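PDB 4HCE: cell division control protein 13, which acts at yeast telomeres, where dimerization through its OB2 domain is required for productive Stn1 binding and efficient telomere maintenance. Local coordinates for the interface of chains A and B. Residues are numbered along the deposited sequence; one frame, centred on the assembly and turned at random. Chains: chain A/B, Cell division control protein 13.

Contact 1: the interface of chains A and B. Residues chain A 39, 112-113, 115; chain B 29-31.
B:Gln30 reaches across the OB2 dimer interface between A:Tyr39 and A:Asp113. It hides 82 Å² of its surface against chain A. The side chain is extended beyond CG, which carries the terminal amide to A:Asp113. Its NE2 amide nitrogen meets the carboxylate oxygen OD2 of A:Asp113 at 3.1 Å. This hydrogen bond is weak, with 143° at the hydrogen. The amide and carboxylate planes stand 72° apart, so they are far from coplanar.

CB of B:Gln30 comes to the CD1-CE1 edge of the A:Tyr39 ring, above its plane, 3.6 Å from CD1. The ring is tilted 65° from the glutamine amide, so the two flat groups do not stack. The backbone of chain B covers the same side of the ring, with B:Phe31 CA 4.3 Å above the A:Tyr39 plane and over the ring centre.

B:Pro29 packs against the loop of A:Asn112 and A:Thr115. Its CG is 3.8 Å from the carbonyl O of A:Asn112. Its CB is 4.0 Å from the methyl CG2 of A:Thr115, and these side chains meet nearly at a right angle.

A:Asn112, which follows a cis peptide bond, A:Asp113 and A:Thr115 sit in the loop joining strands 101-110 and 120-129. A:Tyr39 precedes strand 42-47. Residues 29-31 of chain B lead from strand 22-27 towards the 3-10 helix 34-37.

Contact 2: the interface of chains A and B. Residues chain A 110, 120; chain B 27, 45, 58, 60.
A:Met120 pushes its side chain into chain B, against B:Tyr45 and B:Leu58. It hides 74 Å² of its surface there. The thioether sulfur SD sits above the plane of the B:Tyr45 ring at its phenol rim, near the CZ-OH bond, 3.7 Å from CZ. The two side chains are nearly perpendicular. Closer to the backbone, the methionine CG packs 3.6 Å from CB of B:Leu58. The backbones of A:Met120 and B:Leu58 form a parallel beta bridge between the chains. The methyl CE of A:Met120 is 4.0 Å from the amide oxygen OD1 of B:Asn27, a loose contact. B:Pro60 lies at the margin, with CG 4.3 Å from SD of A:Met120.

The methionine shape explains this reach. Chi2 is anti (-178°), which carries SD straight out to the tyrosine. Chi3 of -69° then bends CE away towards B:Asn27 and the indole of A:Trp110. With an alanine here, CG, SD and CE are gone, and the phenol rim of B:Tyr45 is likely to lose its partner, with a gap opened beside B:Leu58 CB.

A:Trp110 forms the next layer, within chain A. The methyl of A:Met120 lies obliquely above the CE3-CZ3 edge of the indole, CE 3.8 Å from CE3 of A:Trp110. The carbonyl O of A:Trp110 is 2.9 Å from N of A:Met120, a spacing that suits pairing of the two strand ends.

A:Met120 opens strand 120-129 and A:Trp110 closes strand 101-110. On the other side, B:Asn27 ends strand 22-27, B:Tyr45 lies in strand 42-47, and B:Leu58 and B:Pro60 belong to the loop before strand 65-69.

Contact 1: the interface of chains A and B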
loop_
_atom_site.group_PDB
_atom_site.type_symbol
_atom_site.label_atom_id
_atom_site.label_comp_id
_atom_site.label_asym_id
_atom_site.label_seq_id
_atom_site.Cartn_x
_atom_site.Cartn_y
_atom_site.Cartn_z
ATOM N N TYR A 39 6.551 6.131 10.631
ATOM C CA TYR A 39 5.484 5.119 10.566
ATOM C C TYR A 39 5.108 4.765 9.133
ATOM O O TYR A 39 4.844 3.601 8.818
ATOM C CB TYR A 39 4.238 5.602 11.307
ATOM C CG TYR A 39 4.509 6.024 12.734
ATOM C CD1 TYR A 39 4.702 5.073 13.738
ATOM C CD2 TYR A 39 4.574 7.370 13.077
ATOM C CE1 TYR A 39 4.935 5.455 15.049
ATOM C CE2 TYR A 39 4.804 7.766 14.384
ATOM C CZ TYR A 39 4.988 6.806 15.364
ATOM O OH TYR A 39 5.229 7.190 16.660
ATOM N N ASN A 112 7.322 -5.512 11.377
ATOM C CA ASN A 112 6.073 -4.753 11.198
ATOM C C ASN A 112 5.645 -4.199 12.566
ATOM O O ASN A 112 4.450 -3.998 12.831
ATOM C CB ASN A 112 4.940 -5.556 10.528
ATOM C CG ASN A 112 3.927 -4.667 9.820
ATOM O OD1 ASN A 112 4.296 -3.715 9.110
ATOM N ND2 ASN A 112 2.640 -4.971 10.008
ATOM N N ASP A 113 6.642 -3.964 13.426
ATOM C CA ASP A 113 6.443 -3.573 14.830
ATOM C C ASP A 113 5.962 -4.743 15.685
ATOM O O ASP A 113 6.147 -4.746 16.907
ATOM C CB ASP A 113 5.463 -2.395 14.960
ATOM C CG ASP A 113 5.949 -1.145 14.254
ATOM O OD1 ASP A 113 7.136 -1.092 13.858
ATOM O OD2 ASP A 113 5.138 -0.209 14.093
ATOM N N THR A 115 2.957 -5.442 16.392
ATOM C CA THR A 115 1.963 -4.832 17.300
ATOM C C THR A 115 0.493 -5.187 16.952
ATOM O O THR A 115 -0.220 -4.398 16.312
ATOM C CB THR A 115 2.181 -3.294 17.403
ATOM O OG1 THR A 115 1.326 -2.735 18.408
ATOM C CG2 THR A 115 1.955 -2.579 16.066
ATOM N N PRO B 29 0.717 0.582 11.077
ATOM C CA PRO B 29 0.165 -0.085 12.267
ATOM C C PRO B 29 0.300 0.734 13.554
ATOM O O PRO B 29 -0.389 0.458 14.539
ATOM C CB PRO B 29 0.979 -1.385 12.359
ATOM C CG PRO B 29 2.273 -1.088 11.667
ATOM C CD PRO B 29 1.985 -0.034 10.623
ATOM N N GLN B 30 1.176 1.734 13.524
ATOM C CA GLN B 30 1.384 2.634 14.647
ATOM C C GLN B 30 1.269 4.096 14.212
ATOM O O GLN B 30 1.776 4.481 13.159
ATOM C CB GLN B 30 2.778 2.411 15.232
ATOM C CG GLN B 30 2.846 1.519 16.452
ATOM C CD GLN B 30 4.124 1.777 17.226
ATOM O OE1 GLN B 30 4.195 2.702 18.046
ATOM N NE2 GLN B 30 5.157 0.984 16.942
ATOM N N PHE B 31 0.614 4.915 15.028
ATOM C CA PHE B 31 0.531 6.356 14.751
ATOM C C PHE B 31 -0.094 7.032 15.948
ATOM O O PHE B 31 -0.844 6.392 16.696
ATOM C CB PHE B 31 -0.250 6.678 13.450
ATOM C CG PHE B 31 -1.608 6.009 13.352
ATOM C CD1 PHE B 31 -2.753 6.624 13.882
ATOM C CD2 PHE B 31 -1.745 4.769 12.726
ATOM C CE1 PHE B 31 -4.003 6.005 13.789
ATOM C CE2 PHE B 31 -2.990 4.151 12.623
ATOM C CZ PHE B 31 -4.124 4.770 13.167
#

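Contact 2: the interface of chains A and B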
loop_
_atom_site.group_PDB
_atom_site.type_symbol
_atom_site.label_atom_id
_atom_site.label_comp_id
_atom_site.label_asym_id
_atom_site.label_seq_id
_atom_site.Cartn_x
_atom_site.Cartn_y
_atom_site.Cartn_z
ATOM N N TRP A 110 7.218 -8.903 5.725
ATOM C CA TRP A 110 7.343 -7.606 6.316
ATOM C C TRP A 110 6.524 -7.545 7.570
ATOM O O TRP A 110 5.297 -7.544 7.530
ATOM C CB TRP A 110 6.940 -6.577 5.286
ATOM C CG TRP A 110 7.161 -5.151 5.673
ATOM C CD1 TRP A 110 8.201 -4.616 6.423
ATOM C CD2 TRP A 110 6.335 -4.015 5.290
ATOM N NE1 TRP A 110 8.067 -3.262 6.539
ATOM C CE2 TRP A 110 6.960 -2.836 5.886
ATOM C CE3 TRP A 110 5.167 -3.862 4.549
ATOM C CZ2 TRP A 110 6.423 -1.565 5.732
ATOM C CZ3 TRP A 110 4.641 -2.579 4.391
ATOM C CH2 TRP A 110 5.250 -1.461 4.972
ATOM N N MET A 120 3.114 -8.992 6.322
ATOM C CA MET A 120 2.663 -9.049 4.955
ATOM C C MET A 120 3.808 -9.456 4.054
ATOM O O MET A 120 4.946 -8.992 4.244
ATOM C CB MET A 120 2.172 -7.681 4.523
ATOM C CG MET A 120 0.837 -7.286 5.119
ATOM S SD MET A 120 0.337 -5.674 4.497
ATOM C CE MET A 120 1.574 -4.685 5.329
ATOM N N ASN B 27 -2.493 -0.236 8.196
ATOM C CA ASN B 27 -1.245 0.351 7.783
ATOM C C ASN B 27 -1.398 1.872 7.635
ATOM O O ASN B 27 -2.318 2.342 6.935
ATOM C CB ASN B 27 -0.835 -0.238 6.454
ATOM C CG ASN B 27 0.649 -0.174 6.241
ATOM O OD1 ASN B 27 1.391 -0.991 6.790
ATOM N ND2 ASN B 27 1.098 0.800 5.456
ATOM N N TYR B 45 -6.906 -3.784 6.353
ATOM C CA TYR B 45 -6.918 -5.091 5.721
ATOM C C TYR B 45 -8.095 -5.893 6.198
ATOM O O TYR B 45 -8.285 -6.102 7.403
ATOM C CB TYR B 45 -5.592 -5.844 5.937
ATOM C CG TYR B 45 -4.474 -5.024 5.391
ATOM C CD1 TYR B 45 -4.389 -4.799 4.025
ATOM C CD2 TYR B 45 -3.566 -4.375 6.232
ATOM C CE1 TYR B 45 -3.415 -4.001 3.487
ATOM C CE2 TYR B 45 -2.575 -3.557 5.702
ATOM C CZ TYR B 45 -2.517 -3.374 4.327
ATOM O OH TYR B 45 -1.535 -2.591 3.769
ATOM N N LEU B 58 -0.478 -11.834 5.487
ATOM C CA LEU B 58 -1.408 -11.123 4.635
ATOM C C LEU B 58 -0.770 -10.887 3.281
ATOM O O LEU B 58 0.419 -10.539 3.195
ATOM C CB LEU B 58 -1.787 -9.781 5.264
ATOM C CG LEU B 58 -2.577 -9.791 6.570
ATOM C CD1 LEU B 58 -2.974 -8.369 6.949
ATOM C CD2 LEU B 58 -3.796 -10.678 6.386
ATOM N N PRO B 60 -2.425 -8.645 0.289
ATOM C CA PRO B 60 -3.486 -7.822 -0.312
ATOM C C PRO B 60 -3.679 -8.166 -1.773
ATOM O O PRO B 60 -2.708 -8.232 -2.534
ATOM C CB PRO B 60 -2.945 -6.397 -0.200
ATOM C CG PRO B 60 -1.994 -6.433 0.960
ATOM C CD PRO B 60 -1.465 -7.837 1.072
#

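Contact 1 and contact 2 are neighbours, with centres about 12 Å apart. Strands 101-110 and 120-129 of chain A join them: their ends supply contact 2, and the loop between them supplies part of contact 1. On chain B, strand 22-27 ends in contact 2 and runs on into the loop of contact 1. Because the elements run from one contact into the other, the two probably act as one patch, apolar packing predominating among the contact 2 residues described. The two-fold axis repeats both with the chains exchanged. This doubled surface is likely to fix how the two OB2 domains are set against each other.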